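Local coordinates for protein aldehyde dehydrogenase 21 (Physcomitrella patens subsp. patens, PDB 5MZ8) that probably oxidises D-glyceraldehyde 3-phosphate to 3-phosphoglycerate with NADP(+) and water, as a non-phosphorylating member of the aldehyde dehydrogenase family, at residues F209-A214 with F239-V244; Y327-L332 with Y423-F428; K376-K381 with I406-R411. All coordinates share one frame; numbering follows the deposited sequence.

Interaction 1 (F209-A214 with F239-V244)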
loop_
_atom_site.group_PDB
_atom_site.type_symbol
_atom_site.label_atom_id
_atom_site.label_comp_id
_atom_site.label_asym_id
_atom_site.label_seq_id
_atom_site.Cartn_x
_atom_site.Cartn_y
_atom_site.Cartn_z
ATOM N N PHE A 209 -18.465 18.255 -12.603
ATOM C CA PHE A 209 -17.817 19.507 -12.232
ATOM C C PHE A 209 -18.317 20.729 -12.986
ATOM O O PHE A 209 -18.790 20.617 -14.117
ATOM C CB PHE A 209 -16.288 19.389 -12.392
ATOM C CG PHE A 209 -15.805 19.168 -13.808
ATOM C CD1 PHE A 209 -15.532 20.248 -14.647
ATOM C CD2 PHE A 209 -15.585 17.879 -14.294
ATOM C CE1 PHE A 209 -15.087 20.045 -15.961
ATOM C CE2 PHE A 209 -15.132 17.672 -15.603
ATOM C CZ PHE A 209 -14.867 18.759 -16.424
ATOM N N VAL A 210 -18.155 21.906 -12.370
ATOM C CA VAL A 210 -18.455 23.210 -12.974
ATOM C C VAL A 210 -17.144 24.000 -12.845
ATOM O O VAL A 210 -16.669 24.230 -11.730
ATOM C CB VAL A 210 -19.686 23.937 -12.365
ATOM C CG1 VAL A 210 -20.026 25.180 -13.178
ATOM C CG2 VAL A 210 -20.903 23.015 -12.301
ATOM N N LEU A 211 -16.498 24.287 -13.975
ATOM C CA LEU A 211 -15.217 24.985 -13.995
ATOM C C LEU A 211 -15.348 26.453 -14.391
ATOM O O LEU A 211 -15.939 26.790 -15.427
ATOM C CB LEU A 211 -14.206 24.250 -14.924
ATOM C CG LEU A 211 -12.968 25.020 -15.420
ATOM C CD1 LEU A 211 -11.908 25.148 -14.337
ATOM C CD2 LEU A 211 -12.375 24.344 -16.613
ATOM N N LYS A 212 -14.750 27.313 -13.561
ATOM C CA LYS A 212 -14.643 28.733 -13.818
ATOM C C LYS A 212 -13.218 28.958 -14.336
ATOM O O LYS A 212 -12.285 29.008 -13.538
ATOM C CB LYS A 212 -14.894 29.574 -12.544
ATOM C CG LYS A 212 -14.960 31.074 -12.853
ATOM C CD LYS A 212 -14.616 31.937 -11.641
ATOM C CE LYS A 212 -14.409 33.392 -11.989
ATOM N NZ LYS A 212 -13.156 33.634 -12.755
ATOM N N PRO A 213 -13.001 29.085 -15.652
ATOM C CA PRO A 213 -11.634 29.376 -16.115
ATOM C C PRO A 213 -11.287 30.846 -15.881
ATOM O O PRO A 213 -12.202 31.667 -15.752
ATOM C CB PRO A 213 -11.692 29.044 -17.616
ATOM C CG PRO A 213 -13.097 29.256 -18.005
ATOM C CD PRO A 213 -13.964 29.052 -16.777
ATOM N N ALA A 214 -9.979 31.191 -15.844
ATOM C CA ALA A 214 -9.558 32.587 -15.684
ATOM C C ALA A 214 -10.052 33.364 -16.913
ATOM O O ALA A 214 -9.978 32.852 -18.037
ATOM C CB ALA A 214 -8.048 32.677 -15.569
ATOM N N PHE A 239 -20.251 18.041 -17.112
ATOM C CA PHE A 239 -19.349 19.185 -17.101
ATOM C C PHE A 239 -19.985 20.479 -17.612
ATOM O O PHE A 239 -20.902 20.467 -18.445
ATOM C CB PHE A 239 -18.037 18.875 -17.844
ATOM C CG PHE A 239 -18.118 19.003 -19.344
ATOM C CD1 PHE A 239 -18.610 17.958 -20.125
ATOM C CD2 PHE A 239 -17.680 20.162 -19.987
ATOM C CE1 PHE A 239 -18.699 18.087 -21.511
ATOM C CE2 PHE A 239 -17.764 20.283 -21.377
ATOM C CZ PHE A 239 -18.272 19.250 -22.127
ATOM N N SER A 240 -19.470 21.593 -17.075
ATOM C CA SER A 240 -19.781 22.961 -17.460
ATOM C C SER A 240 -18.498 23.776 -17.314
ATOM O O SER A 240 -17.809 23.647 -16.303
ATOM C CB SER A 240 -20.902 23.544 -16.600
ATOM O OG SER A 240 -22.173 23.057 -17.001
ATOM N N ILE A 241 -18.138 24.541 -18.353
ATOM C CA ILE A 241 -16.968 25.435 -18.371
ATOM C C ILE A 241 -17.521 26.794 -18.742
ATOM O O ILE A 241 -17.970 27.012 -19.881
ATOM C CB ILE A 241 -15.781 24.954 -19.259
ATOM C CG1 ILE A 241 -15.313 23.539 -18.829
ATOM C CG2 ILE A 241 -14.612 25.961 -19.229
ATOM C CD1 ILE A 241 -14.892 22.700 -19.966
ATOM N N LEU A 242 -17.610 27.658 -17.710
ATOM C CA LEU A 242 -18.223 28.967 -17.794
ATOM C C LEU A 242 -17.339 30.117 -17.329
ATOM O O LEU A 242 -17.218 30.337 -16.122
ATOM C CB LEU A 242 -19.541 29.002 -16.986
ATOM C CG LEU A 242 -20.487 27.815 -17.109
ATOM C CD1 LEU A 242 -21.240 27.618 -15.841
ATOM C CD2 LEU A 242 -21.420 27.966 -18.301
ATOM N N PRO A 243 -16.792 30.935 -18.252
ATOM C CA PRO A 243 -16.117 32.169 -17.819
ATOM C C PRO A 243 -17.227 33.072 -17.248
ATOM O O PRO A 243 -18.312 33.185 -17.834
ATOM C CB PRO A 243 -15.526 32.735 -19.126
ATOM C CG PRO A 243 -15.623 31.606 -20.127
ATOM C CD PRO A 243 -16.855 30.861 -19.722
ATOM N N VAL A 244 -17.034 33.575 -16.036
ATOM C CA VAL A 244 -18.096 34.365 -15.414
ATOM C C VAL A 244 -17.610 35.750 -15.007
ATOM O O VAL A 244 -16.424 35.944 -14.681
ATOM C CB VAL A 244 -18.832 33.631 -14.240
ATOM C CG1 VAL A 244 -19.423 32.298 -14.681
ATOM C CG2 VAL A 244 -17.941 33.442 -13.020
HETATM O O HOH W 1 -14.140 33.466 -15.386
#
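Phe209 and Phe239 open a parallel strand pair, 209-212 beside 239-241, within a beta-alpha-beta unit whose crossover is helix 219-229; the unit belongs to the Rossmann-type NADP(+)-binding domain of the aldehyde dehydrogenase fold. The segment axes run 9° apart. Both phenylalanines leave the sheet on the same side and point the same way, yet their rings do not stack. A chi1 of 64° folds CG of Phe209 back over its own main chain; the ring leans toward its neighbour, and Phe239 CB sits over one face, 3.8 Å from the ring centroid, a CH-pi contact displaced toward the rim. Leu211 and Ile241 follow on the side of the sheet that carries the two phenylalanines, side by side, with Leu211 CD2 3.8 Å from Ile241 CG1; Ile241 CG2 also meets Pro213 CG. Helices 193-205 and 219-229 cover this side. On the reverse face, Val210 CG1 meets Ser240 CB and, slantwise, Leu242 CD1, while helix 75-93 packs over them.

Three backbone bonds fix the register: Ser240 N to Phe209 O, Leu211 N to Ser240 O at 2.7 Å, and Leu242 N to Leu211 O.

At the end of strand 209-212, Lys212, which binds NADP(+), lays its aliphatic chain across Val244, with CE 3.7 Å from Val244 CG2. A bend at the last torsion (chi4 -71°) turns the ammonium to a water, which accepts from Lys212 NZ at 2.8 Å and from Val244 N at 3.0 Å and donates to Pro213 O at 2.7 Å.

Interaction 2 (Y327-L332 with Y423-F428)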
loop_
_atom_site.group_PDB
_atom_site.type_symbol
_atom_site.label_atom_id
_atom_site.label_comp_id
_atom_site.label_asym_id
_atom_site.label_seq_id
_atom_site.Cartn_x
_atom_site.Cartn_y
_atom_site.Cartn_z
ATOM N N TYR A 327 20.646 31.353 -2.913
ATOM C CA TYR A 327 21.650 31.339 -1.852
ATOM C C TYR A 327 22.836 30.525 -2.330
ATOM O O TYR A 327 22.687 29.344 -2.629
ATOM C CB TYR A 327 21.047 30.771 -0.530
ATOM C CG TYR A 327 19.865 31.588 -0.051
ATOM C CD1 TYR A 327 20.049 32.720 0.746
ATOM C CD2 TYR A 327 18.566 31.274 -0.455
ATOM C CE1 TYR A 327 18.969 33.512 1.137
ATOM C CE2 TYR A 327 17.484 32.065 -0.084
ATOM C CZ TYR A 327 17.691 33.186 0.711
ATOM O OH TYR A 327 16.633 33.963 1.098
ATOM N N VAL A 328 23.997 31.178 -2.479
ATOM C CA VAL A 328 25.221 30.540 -2.979
ATOM C C VAL A 328 26.310 30.557 -1.898
ATOM O O VAL A 328 26.496 31.576 -1.244
ATOM C CB VAL A 328 25.724 31.194 -4.301
ATOM C CG1 VAL A 328 26.900 30.420 -4.877
ATOM C CG2 VAL A 328 24.604 31.301 -5.333
ATOM N N HIS A 329 27.022 29.429 -1.720
ATOM C CA HIS A 329 28.090 29.357 -0.730
ATOM C C HIS A 329 29.238 30.302 -1.122
ATOM O O HIS A 329 29.594 30.399 -2.307
ATOM C CB HIS A 329 28.567 27.913 -0.483
ATOM C CG HIS A 329 29.633 27.810 0.570
ATOM N ND1 HIS A 329 30.974 27.845 0.242
ATOM C CD2 HIS A 329 29.520 27.736 1.914
ATOM C CE1 HIS A 329 31.629 27.755 1.387
ATOM N NE2 HIS A 329 30.797 27.691 2.419
ATOM N N GLU A 330 29.750 31.045 -0.113
ATOM C CA GLU A 330 30.840 32.013 -0.165
ATOM C C GLU A 330 32.001 31.588 -1.073
ATOM O O GLU A 330 32.508 32.418 -1.821
ATOM C CB GLU A 330 31.289 32.316 1.274
ATOM C CG GLU A 330 32.777 32.486 1.518
ATOM C CD GLU A 330 33.298 31.641 2.663
ATOM O OE1 GLU A 330 33.997 30.640 2.387
ATOM O OE2 GLU A 330 32.997 31.970 3.834
ATOM N N ARG A 331 32.381 30.297 -1.060
ATOM C CA ARG A 331 33.489 29.798 -1.875
ATOM C C ARG A 331 33.162 29.755 -3.380
ATOM O O ARG A 331 34.084 29.830 -4.197
ATOM C CB ARG A 331 33.997 28.430 -1.347
ATOM C CG ARG A 331 33.415 27.189 -2.030
ATOM C CD ARG A 331 33.569 25.902 -1.227
ATOM N NE ARG A 331 33.133 24.737 -2.002
ATOM C CZ ARG A 331 31.896 24.240 -2.012
ATOM N NH1 ARG A 331 30.938 24.807 -1.295
ATOM N NH2 ARG A 331 31.609 23.184 -2.753
ATOM N N LEU A 332 31.859 29.630 -3.733
ATOM C CA LEU A 332 31.352 29.510 -5.103
ATOM C C LEU A 332 30.737 30.796 -5.640
ATOM O O LEU A 332 30.530 30.911 -6.850
ATOM C CB LEU A 332 30.260 28.417 -5.155
ATOM C CG LEU A 332 30.561 27.022 -4.583
ATOM C CD1 LEU A 332 29.342 26.146 -4.688
ATOM C CD2 LEU A 332 31.723 26.356 -5.300
ATOM N N TYR A 423 21.968 36.018 -2.920
ATOM C CA TYR A 423 22.532 36.127 -1.581
ATOM C C TYR A 423 23.691 35.155 -1.427
ATOM O O TYR A 423 23.728 34.109 -2.082
ATOM C CB TYR A 423 21.473 35.814 -0.513
ATOM C CG TYR A 423 20.243 36.694 -0.552
ATOM C CD1 TYR A 423 20.238 37.948 0.058
ATOM C CD2 TYR A 423 19.065 36.252 -1.143
ATOM C CE1 TYR A 423 19.097 38.750 0.055
ATOM C CE2 TYR A 423 17.909 37.033 -1.129
ATOM C CZ TYR A 423 17.935 38.286 -0.538
ATOM O OH TYR A 423 16.819 39.083 -0.550
ATOM N N LYS A 424 24.621 35.500 -0.540
ATOM C CA LYS A 424 25.787 34.703 -0.178
ATOM C C LYS A 424 25.554 34.141 1.221
ATOM O O LYS A 424 24.857 34.770 2.019
ATOM C CB LYS A 424 27.042 35.600 -0.176
ATOM C CG LYS A 424 28.368 34.849 -0.082
ATOM C CD LYS A 424 29.570 35.726 -0.415
ATOM C CE LYS A 424 30.031 36.595 0.724
ATOM N NZ LYS A 424 31.209 37.404 0.323
ATOM N N TYR A 425 26.097 32.940 1.510
ATOM C CA TYR A 425 26.053 32.348 2.855
ATOM C C TYR A 425 27.390 31.714 3.188
ATOM O O TYR A 425 28.169 31.390 2.281
ATOM C CB TYR A 425 24.870 31.376 3.076
ATOM C CG TYR A 425 24.981 30.071 2.321
ATOM C CD1 TYR A 425 25.660 28.982 2.866
ATOM C CD2 TYR A 425 24.372 29.908 1.081
ATOM C CE1 TYR A 425 25.783 27.786 2.166
ATOM C CE2 TYR A 425 24.470 28.712 0.380
ATOM C CZ TYR A 425 25.180 27.657 0.922
ATOM O OH TYR A 425 25.276 26.492 0.217
ATOM N N SER A 426 27.662 31.556 4.485
ATOM C CA SER A 426 28.896 30.952 4.963
ATOM C C SER A 426 28.603 29.625 5.681
ATOM O O SER A 426 29.459 28.745 5.701
ATOM C CB SER A 426 29.630 31.922 5.881
ATOM O OG SER A 426 30.563 31.234 6.694
ATOM N N ASP A 427 27.402 29.504 6.282
ATOM C CA ASP A 427 26.961 28.320 7.020
ATOM C C ASP A 427 25.732 27.714 6.361
ATOM O O ASP A 427 24.746 28.418 6.131
ATOM C CB ASP A 427 26.686 28.677 8.491
ATOM C CG ASP A 427 26.245 27.497 9.332
ATOM O OD1 ASP A 427 27.117 26.741 9.791
ATOM O OD2 ASP A 427 25.030 27.303 9.488
ATOM N N PHE A 428 25.791 26.409 6.072
ATOM C CA PHE A 428 24.724 25.645 5.420
ATOM C C PHE A 428 23.415 25.601 6.234
ATOM O O PHE A 428 22.338 25.765 5.649
ATOM C CB PHE A 428 25.206 24.233 5.033
ATOM C CG PHE A 428 24.124 23.369 4.429
ATOM C CD1 PHE A 428 23.756 23.514 3.095
ATOM C CD2 PHE A 428 23.454 22.417 5.201
ATOM C CE1 PHE A 428 22.742 22.724 2.542
ATOM C CE2 PHE A 428 22.427 21.644 4.652
ATOM C CZ PHE A 428 22.085 21.797 3.324
#
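Tyr327 and Tyr423 start the contact with an aromatic pair: the two side chains lie alongside each other, pointing the same way, their planes 13° apart but slid so far that the rings barely overlap. Tyr327 CE1 comes 3.6 Å from Tyr423 CD2. The hydroxyls have separate partners, Arg325 for Tyr327 and Val404 O for Tyr423.

The second aromatic pair is closer to perpendicular. The imidazole of His329 directs its edge toward the face of Tyr425 in an offset edge-to-face arrangement, planes at 73°. His329 CA also lies over a face of the Tyr425 ring, 3.9 Å from its centroid, a CH-pi contact. Tyr425 reaches across because its first torsion, near +60°, swings the ring over the opposite strand; its hydroxyl bonds to Asp295.

Backbone hydrogen bonds set the parallel register: Val328 N to Tyr423 O at 3.0 Å, Tyr425 N to Val328 O at 3.1 Å, and Glu330 N to Tyr425 O at 2.9 Å. The last carries the pairing one residue past His329.

Aliphatic packing is slight and lies near the surface, where Lys424 CG rests 3.8 Å from Glu330 CA.

Strands 323-329 and 419-425 are thus parallel neighbours, segment axes 41° apart, a marked local twist, in the sheet of the catalytic domain of the aldehyde dehydrogenase fold.

Interaction 3 (K376-K381 with I406-R411)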
loop_
_atom_site.group_PDB
_atom_site.type_symbol
_atom_site.label_atom_id
_atom_site.label_comp_id
_atom_site.label_asym_id
_atom_site.label_seq_id
_atom_site.Cartn_x
_atom_site.Cartn_y
_atom_site.Cartn_z
ATOM N N LYS A 376 12.561 48.788 -8.199
ATOM C CA LYS A 376 12.984 50.134 -7.802
ATOM C C LYS A 376 13.020 50.256 -6.278
ATOM O O LYS A 376 13.966 50.829 -5.729
ATOM C CB LYS A 376 12.058 51.209 -8.400
ATOM C CG LYS A 376 12.234 51.433 -9.902
ATOM C CD LYS A 376 11.541 52.717 -10.390
ATOM C CE LYS A 376 10.051 52.584 -10.672
ATOM N NZ LYS A 376 9.445 53.872 -11.101
ATOM N N GLU A 377 12.001 49.700 -5.600
ATOM C CA GLU A 377 11.888 49.705 -4.146
ATOM C C GLU A 377 13.020 48.882 -3.500
ATOM O O GLU A 377 13.604 49.334 -2.515
ATOM C CB GLU A 377 10.508 49.188 -3.716
ATOM C CG GLU A 377 10.249 49.235 -2.216
ATOM C CD GLU A 377 9.346 48.142 -1.680
ATOM O OE1 GLU A 377 8.363 47.777 -2.365
ATOM O OE2 GLU A 377 9.615 47.663 -0.557
ATOM N N ALA A 378 13.332 47.693 -4.064
ATOM C CA ALA A 378 14.390 46.792 -3.580
ATOM C C ALA A 378 15.744 47.491 -3.628
ATOM O O ALA A 378 16.512 47.408 -2.668
ATOM C CB ALA A 378 14.423 45.525 -4.425
ATOM N N VAL A 379 16.003 48.204 -4.740
ATOM C CA VAL A 379 17.212 48.983 -5.012
ATOM C C VAL A 379 17.311 50.164 -4.037
ATOM O O VAL A 379 18.386 50.388 -3.476
ATOM C CB VAL A 379 17.273 49.403 -6.514
ATOM C CG1 VAL A 379 18.274 50.537 -6.756
ATOM C CG2 VAL A 379 17.593 48.201 -7.398
ATOM N N ALA A 380 16.177 50.876 -3.804
ATOM C CA ALA A 380 16.076 52.020 -2.874
ATOM C C ALA A 380 16.352 51.613 -1.427
ATOM O O ALA A 380 16.941 52.392 -0.677
ATOM C CB ALA A 380 14.703 52.672 -2.975
ATOM N N LYS A 381 15.957 50.385 -1.047
ATOM C CA LYS A 381 16.147 49.851 0.298
ATOM C C LYS A 381 17.533 49.200 0.500
ATOM O O LYS A 381 17.795 48.641 1.567
ATOM C CB LYS A 381 14.989 48.914 0.688
ATOM C CG LYS A 381 13.693 49.681 0.929
ATOM C CD LYS A 381 12.542 48.805 1.358
ATOM C CE LYS A 381 11.337 49.662 1.660
ATOM N NZ LYS A 381 10.135 48.844 1.958
ATOM N N ILE A 406 14.777 42.100 3.915
ATOM C CA ILE A 406 13.455 41.527 4.211
ATOM C C ILE A 406 12.340 42.600 4.192
ATOM O O ILE A 406 11.183 42.280 3.898
ATOM C CB ILE A 406 13.494 40.689 5.531
ATOM C CG1 ILE A 406 12.232 39.819 5.697
ATOM C CG2 ILE A 406 13.772 41.545 6.785
ATOM C CD1 ILE A 406 12.350 38.424 5.161
ATOM N N GLU A 407 12.716 43.871 4.474
ATOM C CA GLU A 407 11.868 45.069 4.480
ATOM C C GLU A 407 11.229 45.302 3.100
ATOM O O GLU A 407 10.084 45.760 3.023
ATOM C CB GLU A 407 12.706 46.304 4.862
ATOM C CG GLU A 407 13.094 46.390 6.329
ATOM C CD GLU A 407 14.066 45.354 6.863
ATOM O OE1 GLU A 407 15.133 45.135 6.243
ATOM O OE2 GLU A 407 13.765 44.783 7.936
ATOM N N ALA A 408 11.984 45.002 2.019
ATOM C CA ALA A 408 11.539 45.167 0.634
ATOM C C ALA A 408 10.492 44.127 0.248
ATOM O O ALA A 408 10.595 42.977 0.676
ATOM C CB ALA A 408 12.724 45.105 -0.309
ATOM N N ASN A 409 9.476 44.542 -0.540
ATOM C CA ASN A 409 8.387 43.681 -1.024
ATOM C C ASN A 409 8.890 42.557 -1.932
ATOM O O ASN A 409 8.324 41.459 -1.920
ATOM C CB ASN A 409 7.326 44.493 -1.756
ATOM C CG ASN A 409 6.372 45.253 -0.863
ATOM O OD1 ASN A 409 5.746 44.701 0.045
ATOM N ND2 ASN A 409 6.179 46.528 -1.154
ATOM N N ALA A 410 9.964 42.826 -2.703
ATOM C CA ALA A 410 10.608 41.868 -3.609
ATOM C C ALA A 410 11.125 40.646 -2.844
ATOM O O ALA A 410 11.058 39.531 -3.362
ATOM C CB ALA A 410 11.747 42.547 -4.363
ATOM N N ARG A 411 11.600 40.847 -1.602
ATOM C CA ARG A 411 12.093 39.768 -0.756
ATOM C C ARG A 411 10.964 39.117 0.075
ATOM O O ARG A 411 10.911 37.892 0.178
ATOM C CB ARG A 411 13.269 40.258 0.120
ATOM C CG ARG A 411 13.763 39.291 1.203
ATOM C CD ARG A 411 14.151 37.895 0.702
ATOM N NE ARG A 411 14.464 37.008 1.818
ATOM C CZ ARG A 411 13.572 36.292 2.494
ATOM N NH1 ARG A 411 12.293 36.308 2.142
ATOM N NH2 ARG A 411 13.957 35.534 3.507
#
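The start of the short helix 409-412 meets the C-terminal end of helix 365-380, and the carboxylate of Glu377 joins them by accepting hydrogen bonds from the backbone N and side-chain amide of Asn409, the first residue of the short helix. Glu377 OE2 accepts from Asn409 N at 3.1 Å, and Glu377 OE1 accepts from Asn409 ND2 at 2.8 Å. The two oxygens are used differently: OE1 is met on its syn side, 18° out of the carboxylate plane, whereas OE2 is approached from above that plane. Carboxylate and amide planes stand almost perpendicular, 89° apart, so the two groups are not a coplanar, doubly bonded pair.

Lys381, four residues on and just past the end of helix 365-380, reaches the opposite face of the carboxylate: its NZ lies 2.8 Å from Glu377 OE2, a salt bridge. OE2 thus holds two donors from opposite sides, which limits rotation of the group; the lysine charge and the nearby helix N-terminus would both be expected to favour the ionised carboxylate. The lysine chain runs extended beyond CG (chi2 -178°), carrying CD past Ala408 CA and bringing NZ to Glu407 O in a weak bond at 3.3 Å.

Next to the polar group, small side chains allow close approach. Ala378 CB packs 4.0 Å from Ala410 CB, and Ala378 CA is equally near Ala408 CB, the residue at the N-cap position.

With the backbone N and the amide of Asn409 both held by one glutamate, the contact is a helix start tied to the end of a neighbouring helix, within the catalytic domain of the aldehyde dehydrogenase fold.

How the interactions relate
Interaction 1 lies in the cofactor-binding part of the fold and contributes Lys212, while interactions 2 and 3 sit together in the catalytic domain; their centres are about 47 Å and 38 Å from that of interaction 1. Interaction 2 lies away from the annotated sites, and the side chain of Asn409 in interaction 3 is still about 10 Å from that of the NADP(+)-binding Glu414. Interaction 3 is nested in the loop closed by interaction 2, centres about 21 Å apart, and the two touch: Arg411 CD packs 3.2 Å from Tyr423 OH. Helix 409-412 and strand 419-425 follow each other in the chain, joined by a short loop.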